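Local coordinates for protein ribonucleotide monophosphatase NagD (Escherichia coli, PDB 2C4N) that probably removes phosphate from a wide range of nucleotides, and from polyphosphate and glucose 1-phosphate, as a magnesium-dependent HAD-superfamily phosphatase, at residues 55-59 against 60-64; 201-204 against 205-209; 225-228 against 229-232. All blocks are in the same frame, centred on the assembly; numbering follows the deposited sequence.

Interaction 1 (55-59 against 60-64); sequences RFATA and GVDVP
Phe-56 and Val-61 meet twice at the C-terminal end of helix 49-58, once through the backbone and once through their side chains. The backbone part is a Schellman motif. Val-61 N gives a hydrogen bond to Phe-56 O (2.8 Å), and inside that wider ring Gly-60 N reaches Ala-57 O at 2.9 Å. Gly-60 carries the positive phi (93°) that makes the reversal possible; a beta carbon there would run into Ala-59 O.

The apolar part is the hydrophobic contact that commonly accompanies this motif. The two side chains lie alongside each other, pointing the same way. Val-61 CG1, turned anti to the backbone N (chi1 -176°), comes to the edge of the Phe-56 ring, near its plane, 3.8 Å from CD2. Val-63 CG2 adds a looser touch, 4.1 Å from the same CD2.

Water supplies the third kind of link on the exposed side, donating to Ala-57 O and to Asp-62 OD1 and so joining the helix end to the departing chain. Arg-55 points away and is salt-bridged to Asp-11, consistent with the inferred role of orienting that residue for proton transfer.

Around this turn, Phe-56 stacks edge-to-face with Phe-68 in strand 68-70 and also packs on Met-15, while Val-61 and Val-63 rest on Leu-28 of helix 24-33.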
loop_
_atom_site.group_PDB
_atom_site.type_symbol
_atom_site.label_atom_id
_atom_site.label_comp_id
_atom_site.label_asym_id
_atom_site.label_seq_id
_atom_site.Cartn_x
_atom_site.Cartn_y
_atom_site.Cartn_z
ATOM N N ARG A 55 -9.055 -30.125 22.632
ATOM C CA ARG A 55 -10.103 -29.524 21.810
ATOM C C ARG A 55 -10.632 -30.559 20.817
ATOM O O ARG A 55 -11.842 -30.690 20.625
ATOM C CB ARG A 55 -9.538 -28.313 21.062
ATOM C CG ARG A 55 -10.468 -27.705 20.023
ATOM C CD ARG A 55 -9.744 -26.605 19.257
ATOM N NE ARG A 55 -10.471 -26.166 18.067
ATOM C CZ ARG A 55 -9.917 -25.461 17.086
ATOM N NH1 ARG A 55 -8.638 -25.118 17.162
ATOM N NH2 ARG A 55 -10.632 -25.109 16.027
ATOM N N PHE A 56 -9.720 -31.297 20.189
ATOM C CA PHE A 56 -10.092 -32.329 19.223
ATOM C C PHE A 56 -10.846 -33.473 19.901
ATOM O O PHE A 56 -11.862 -33.951 19.393
ATOM C CB PHE A 56 -8.846 -32.892 18.534
ATOM C CG PHE A 56 -8.477 -32.183 17.251
ATOM C CD1 PHE A 56 -8.253 -30.810 17.232
ATOM C CD2 PHE A 56 -8.354 -32.897 16.065
ATOM C CE1 PHE A 56 -7.907 -30.153 16.040
ATOM C CE2 PHE A 56 -8.010 -32.256 14.871
ATOM C CZ PHE A 56 -7.786 -30.877 14.862
ATOM N N ALA A 57 -10.340 -33.906 21.049
ATOM C CA ALA A 57 -10.963 -34.996 21.793
ATOM C C ALA A 57 -12.363 -34.601 22.262
ATOM O O ALA A 57 -13.284 -35.415 22.241
ATOM C CB ALA A 57 -10.091 -35.380 22.981
ATOM N N THR A 58 -12.519 -33.354 22.687
ATOM C CA THR A 58 -13.816 -32.862 23.138
ATOM C C THR A 58 -14.800 -32.939 21.972
ATOM O O THR A 58 -15.998 -33.170 22.161
ATOM C CB THR A 58 -13.721 -31.396 23.621
ATOM O OG1 THR A 58 -12.842 -31.317 24.750
ATOM C CG2 THR A 58 -15.095 -30.867 24.008
ATOM N N ALA A 59 -14.278 -32.755 20.762
ATOM C CA ALA A 59 -15.092 -32.789 19.550
ATOM C C ALA A 59 -15.253 -34.204 19.008
ATOM O O ALA A 59 -15.884 -34.413 17.974
ATOM C CB ALA A 59 -14.474 -31.890 18.481
ATOM N N GLY A 60 -14.664 -35.175 19.697
ATOM C CA GLY A 60 -14.783 -36.554 19.261
ATOM C C GLY A 60 -13.687 -37.078 18.351
ATOM O O GLY A 60 -13.819 -38.171 17.809
ATOM N N VAL A 61 -12.609 -36.315 18.179
ATOM C CA VAL A 61 -11.495 -36.742 17.332
ATOM C C VAL A 61 -10.262 -36.980 18.201
ATOM O O VAL A 61 -9.764 -36.063 18.854
ATOM C CB VAL A 61 -11.145 -35.675 16.267
ATOM C CG1 VAL A 61 -10.057 -36.208 15.349
ATOM C CG2 VAL A 61 -12.389 -35.297 15.470
ATOM N N ASP A 62 -9.766 -38.213 18.200
ATOM C CA ASP A 62 -8.606 -38.552 19.016
ATOM C C ASP A 62 -7.283 -38.649 18.264
ATOM O O ASP A 62 -7.117 -39.491 17.385
ATOM C CB ASP A 62 -8.846 -39.871 19.755
ATOM C CG ASP A 62 -10.053 -39.821 20.664
ATOM O OD1 ASP A 62 -10.318 -38.751 21.249
ATOM O OD2 ASP A 62 -10.734 -40.859 20.806
ATOM N N VAL A 63 -6.343 -37.778 18.624
ATOM C CA VAL A 63 -5.015 -37.758 18.020
ATOM C C VAL A 63 -3.994 -37.392 19.093
ATOM O O VAL A 63 -4.341 -36.814 20.119
ATOM C CB VAL A 63 -4.918 -36.728 16.864
ATOM C CG1 VAL A 63 -5.811 -37.149 15.709
ATOM C CG2 VAL A 63 -5.315 -35.348 17.360
ATOM N N PRO A 64 -2.720 -37.743 18.875
ATOM C CA PRO A 64 -1.628 -37.458 19.812
ATOM C C PRO A 64 -1.278 -35.968 19.849
ATOM O O PRO A 64 -1.495 -35.252 18.869
ATOM C CB PRO A 64 -0.472 -38.288 19.255
ATOM C CG PRO A 64 -1.153 -39.363 18.446
ATOM C CD PRO A 64 -2.262 -38.617 17.784
HETATM O O HOH W 1 -12.806 -38.056 22.690
#

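Interaction 2 (201-204 against 205-209); sequences DNLR and TDILA. With MG (magnesium ion), chain B; PO4 (phosphate ion), chain C.
Asp-206 OD2 is gripped by three donors. Asn-202 N approaches it on the anti lone pair (3.1 Å, N-H...O 157°), Asp-201 N adds a weak bond, and a water that also binds the magnesium ion donates to it. The other carboxylate oxygen, OD1, forms a salt bridge with Lys-176, so both oxygens are held.

Asp-201 OD1 coordinates the magnesium at 2.3 Å, together with that water, a second water and, among others, Asp-9 OD2 and the backbone O of Asp-11. The second water also donates to Asp-201 OD2, whose main partner is Val-224 N.

Asn-202 is the N-cap. A chi1 of -165° carries the Asn-202 amide away from its own N-H and over the first turn, where OD1 accepts from Arg-204 N at 2.9 Å and ND2 makes a weak bond to the phosphate ion. Thr-205 OG1 lies close against Asn-202 CB and donates to phosphate O4 (2.7 Å), consistent with the substrate-binding role inferred for both residues. Replacing Asn-202 with an alanine would probably leave Arg-204 N without its cap and remove a weak donor to the phosphate. In the backbone, Thr-205 N bonds to Asn-202 O (3.1 Å), which also takes a weak bond from Ile-207 N, an i to i+5 bond, as in a pi-helical turn.

The whole turn sits where strand 196-200 passes into helix 203-212 of a beta-alpha-beta unit, with Leu-203 and Ile-207 packed together (CD2 to CG1 4.0 Å) and both resting on Leu-219 of strand 216-220.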
loop_
_atom_site.group_PDB
_atom_site.type_symbol
_atom_site.label_atom_id
_atom_site.label_comp_id
_atom_site.label_asym_id
_atom_site.label_seq_id
_atom_site.Cartn_x
_atom_site.Cartn_y
_atom_site.Cartn_z
ATOM N N ASP A 201 -8.037 -25.268 3.375
ATOM C CA ASP A 201 -9.265 -24.654 2.879
ATOM C C ASP A 201 -9.065 -23.242 2.338
ATOM O O ASP A 201 -9.984 -22.672 1.748
ATOM C CB ASP A 201 -10.310 -24.593 3.991
ATOM C CG ASP A 201 -9.875 -23.707 5.134
ATOM O OD1 ASP A 201 -8.779 -23.960 5.663
ATOM O OD2 ASP A 201 -10.615 -22.765 5.498
ATOM N N ASN A 202 -7.879 -22.675 2.544
ATOM C CA ASN A 202 -7.606 -21.318 2.079
ATOM C C ASN A 202 -6.592 -21.273 0.939
ATOM O O ASN A 202 -5.402 -21.516 1.138
ATOM C CB ASN A 202 -7.092 -20.459 3.235
ATOM C CG ASN A 202 -7.141 -18.975 2.920
ATOM O OD1 ASN A 202 -7.043 -18.576 1.762
ATOM N ND2 ASN A 202 -7.288 -18.154 3.953
ATOM N N LEU A 203 -7.068 -20.938 -0.256
ATOM C CA LEU A 203 -6.208 -20.857 -1.427
ATOM C C LEU A 203 -5.031 -19.917 -1.228
ATOM O O LEU A 203 -3.920 -20.202 -1.671
ATOM C CB LEU A 203 -7.019 -20.385 -2.639
ATOM C CG LEU A 203 -7.873 -21.430 -3.364
ATOM C CD1 LEU A 203 -8.895 -20.738 -4.249
ATOM C CD2 LEU A 203 -6.972 -22.337 -4.192
ATOM N N ARG A 204 -5.279 -18.801 -0.555
ATOM C CA ARG A 204 -4.248 -17.793 -0.341
ATOM C C ARG A 204 -3.249 -18.062 0.776
ATOM O O ARG A 204 -2.309 -17.291 0.957
ATOM C CB ARG A 204 -4.909 -16.426 -0.143
ATOM C CG ARG A 204 -5.731 -16.013 -1.353
ATOM C CD ARG A 204 -6.431 -14.674 -1.184
ATOM N NE ARG A 204 -7.320 -14.412 -2.316
ATOM C CZ ARG A 204 -6.909 -14.104 -3.544
ATOM N NH1 ARG A 204 -5.612 -14.006 -3.815
ATOM N NH2 ARG A 204 -7.797 -13.918 -4.513
ATOM N N THR A 205 -3.440 -19.144 1.522
ATOM C CA THR A 205 -2.511 -19.463 2.600
ATOM C C THR A 205 -2.020 -20.910 2.544
ATOM O O THR A 205 -0.837 -21.156 2.317
ATOM C CB THR A 205 -3.136 -19.158 3.984
ATOM O OG1 THR A 205 -4.292 -19.972 4.191
ATOM C CG2 THR A 205 -3.551 -17.683 4.068
ATOM N N ASP A 206 -2.919 -21.871 2.737
ATOM C CA ASP A 206 -2.519 -23.279 2.692
ATOM C C ASP A 206 -2.000 -23.673 1.315
ATOM O O ASP A 206 -0.911 -24.228 1.175
ATOM C CB ASP A 206 -3.701 -24.193 3.022
ATOM C CG ASP A 206 -4.342 -23.863 4.344
ATOM O OD1 ASP A 206 -3.657 -23.993 5.381
ATOM O OD2 ASP A 206 -5.530 -23.475 4.336
ATOM N N ILE A 207 -2.792 -23.375 0.293
ATOM C CA ILE A 207 -2.430 -23.747 -1.062
ATOM C C ILE A 207 -1.228 -22.981 -1.601
ATOM O O ILE A 207 -0.311 -23.583 -2.163
ATOM C CB ILE A 207 -3.640 -23.579 -2.001
ATOM C CG1 ILE A 207 -4.884 -24.210 -1.352
ATOM C CG2 ILE A 207 -3.352 -24.249 -3.340
ATOM C CD1 ILE A 207 -4.738 -25.698 -1.007
ATOM N N LEU A 208 -1.223 -21.664 -1.414
ATOM C CA LEU A 208 -0.116 -20.836 -1.880
ATOM C C LEU A 208 1.204 -21.283 -1.246
ATOM O O LEU A 208 2.216 -21.423 -1.936
ATOM C CB LEU A 208 -0.379 -19.360 -1.553
ATOM C CG LEU A 208 0.720 -18.347 -1.904
ATOM C CD1 LEU A 208 1.017 -18.387 -3.396
ATOM C CD2 LEU A 208 0.277 -16.953 -1.486
ATOM N N ALA A 209 1.195 -21.511 0.065
ATOM C CA ALA A 209 2.407 -21.943 0.758
ATOM C C ALA A 209 2.852 -23.323 0.290
ATOM O O ALA A 209 4.029 -23.538 -0.009
ATOM C CB ALA A 209 2.176 -21.951 2.263
HETATM MG MG MG B . -7.947 -23.074 7.580
HETATM P P PO4 C . -5.154 -18.960 7.685
HETATM O O1 PO4 C . -5.382 -19.451 9.066
HETATM O O2 PO4 C . -6.413 -18.390 7.148
HETATM O O3 PO4 C . -4.105 -17.913 7.700
HETATM O O4 PO4 C . -4.713 -20.085 6.824
HETATM O O HOH W 2 -9.444 -21.281 7.529
HETATM O O HOH W 3 -6.430 -22.064 6.149
#

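Interaction 3 (225-228 against 229-232); sequences SSLD and DIDS
Ser-226 and Asp-229 clasp each other with a pair of opposed hydrogen bonds, and this is the tight side of the turn. Ser-226 N points almost straight at Asp-229 OD2 (2.9 Å, N-H...O 172°), meeting it from above the carboxylate plane, while Asp-229 N returns a bond of 2.9 Å to Ser-226 O. Asp-229 CG, anti to its own carbonyl carbon (chi1 -71°), folds the carboxylate back towards the start of the turn. Ser-226 OG spends its proton on Asp-228 OD1 at 2.9 Å. Asp-228 OD1 and Asp-229 OD1 are 3.3 Å apart with their carboxylate planes turned 63° from each other; the hydroxyl, and the N-H on Asp-229 OD2, probably offset part of the repulsion. A water joins Asp-229 OD2, weakly, to Ser-225 OG, which is also hydrogen-bonded to Leu-203 N at the start of helix 203-212.

Towards the other end, Ile-230 N still makes a straight bond to Leu-227 O (3.2 Å), and Ile-230 CG1 presses on that same oxygen at 3.2 Å. The slackness begins with the next bond, from Asp-231 N to Asp-228 O, weak at 3.4 Å. Asp-231, an exposed residue, brings OD2 alongside Asp-228 O without bonding it, while a water donates to OD1 and, weakly, to Leu-227 O. The tips of Leu-227 and Ile-230 barely meet, CD1 to CD1 being 4.4 Å; both side chains instead lean on Ile-240 of strand 239-241. Beyond them, Ser-232 O has a weak bond to Arg-169 of a second subunit.

This is a short 3-10 turn of i to i+3 backbone bonds, with the Asp-229 carboxylate folded back onto the N-H of Ser-226, while the Ser-226 hydroxyl donates to the neighbouring carboxylate of Asp-228. It connects two parallel strands of the HAD core sheet.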
loop_
_atom_site.group_PDB
_atom_site.type_symbol
_atom_site.label_atom_id
_atom_site.label_comp_id
_atom_site.label_asym_id
_atom_site.label_seq_id
_atom_site.Cartn_x
_atom_site.Cartn_y
_atom_site.Cartn_z
ATOM N N SER A 225 -12.115 -20.737 1.221
ATOM C CA SER A 225 -12.186 -20.704 -0.237
ATOM C C SER A 225 -13.334 -21.492 -0.852
ATOM O O SER A 225 -13.771 -22.517 -0.319
ATOM C CB SER A 225 -10.865 -21.198 -0.832
ATOM O OG SER A 225 -9.810 -20.299 -0.540
ATOM N N SER A 226 -13.815 -20.999 -1.991
ATOM C CA SER A 226 -14.892 -21.654 -2.720
ATOM C C SER A 226 -14.361 -22.086 -4.082
ATOM O O SER A 226 -13.354 -21.563 -4.571
ATOM C CB SER A 226 -16.080 -20.710 -2.888
ATOM O OG SER A 226 -15.714 -19.598 -3.674
ATOM N N LEU A 227 -15.048 -23.034 -4.700
ATOM C CA LEU A 227 -14.618 -23.570 -5.980
ATOM C C LEU A 227 -14.355 -22.551 -7.085
ATOM O O LEU A 227 -13.360 -22.662 -7.805
ATOM C CB LEU A 227 -15.629 -24.612 -6.466
ATOM C CG LEU A 227 -15.229 -25.374 -7.735
ATOM C CD1 LEU A 227 -13.885 -26.044 -7.506
ATOM C CD2 LEU A 227 -16.296 -26.401 -8.096
ATOM N N ASP A 228 -15.226 -21.556 -7.225
ATOM C CA ASP A 228 -15.028 -20.573 -8.280
ATOM C C ASP A 228 -13.794 -19.703 -8.069
ATOM O O ASP A 228 -13.362 -19.006 -8.988
ATOM C CB ASP A 228 -16.271 -19.689 -8.461
ATOM C CG ASP A 228 -16.633 -18.912 -7.213
ATOM O OD1 ASP A 228 -15.733 -18.610 -6.399
ATOM O OD2 ASP A 228 -17.828 -18.588 -7.055
ATOM N N ASP A 229 -13.217 -19.750 -6.873
ATOM C CA ASP A 229 -12.025 -18.952 -6.586
ATOM C C ASP A 229 -10.784 -19.437 -7.342
ATOM O O ASP A 229 -9.798 -18.709 -7.437
ATOM C CB ASP A 229 -11.707 -18.948 -5.080
ATOM C CG ASP A 229 -12.702 -18.143 -4.265
ATOM O OD1 ASP A 229 -13.242 -17.148 -4.790
ATOM O OD2 ASP A 229 -12.932 -18.492 -3.085
ATOM N N ILE A 230 -10.827 -20.653 -7.884
ATOM C CA ILE A 230 -9.670 -21.192 -8.594
ATOM C C ILE A 230 -9.590 -20.810 -10.073
ATOM O O ILE A 230 -8.529 -20.920 -10.690
ATOM C CB ILE A 230 -9.612 -22.743 -8.515
ATOM C CG1 ILE A 230 -10.675 -23.356 -9.432
ATOM C CG2 ILE A 230 -9.823 -23.208 -7.077
ATOM C CD1 ILE A 230 -10.396 -24.812 -9.821
ATOM N N ASP A 231 -10.700 -20.340 -10.632
ATOM C CA ASP A 231 -10.756 -19.986 -12.046
ATOM C C ASP A 231 -9.672 -19.003 -12.472
ATOM O O ASP A 231 -8.931 -19.257 -13.422
ATOM C CB ASP A 231 -12.138 -19.409 -12.403
ATOM C CG ASP A 231 -13.279 -20.369 -12.083
ATOM O OD1 ASP A 231 -13.022 -21.588 -11.973
ATOM O OD2 ASP A 231 -14.439 -19.910 -11.955
ATOM N N SER A 232 -9.570 -17.888 -11.758
ATOM C CA SER A 232 -8.587 -16.861 -12.087
ATOM C C SER A 232 -7.247 -17.057 -11.379
ATOM O O SER A 232 -6.293 -16.326 -11.636
ATOM C CB SER A 232 -9.157 -15.480 -11.750
ATOM O OG SER A 232 -9.498 -15.398 -10.381
HETATM O O HOH W 4 -10.150 -17.778 -1.613
HETATM O O HOH W 5 -14.091 -23.948 -10.859
#

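The three contacts follow one another along the chain, each closing its own short turn, with no nesting or crossing. Interaction 1 ends helix 49-58 and sends the chain towards strand 68-70, at one side of the core sheet. Interaction 2 opens helix 203-212 directly after strand 196-200, at the metal site, and interaction 3 shapes the loop between strands 216-220 and 239-241. Interactions 2 and 3 touch: Leu-203 N meets Ser-225 OG, Ser-225 N meets Asp-201 O, and Leu-203 packs on Asp-229. Interaction 1 stays about 11 Å from interaction 2 at the nearest atoms, yet Arg-55 and Asp-201 both reach Asp-11, one by a salt bridge and the other through the shared magnesium.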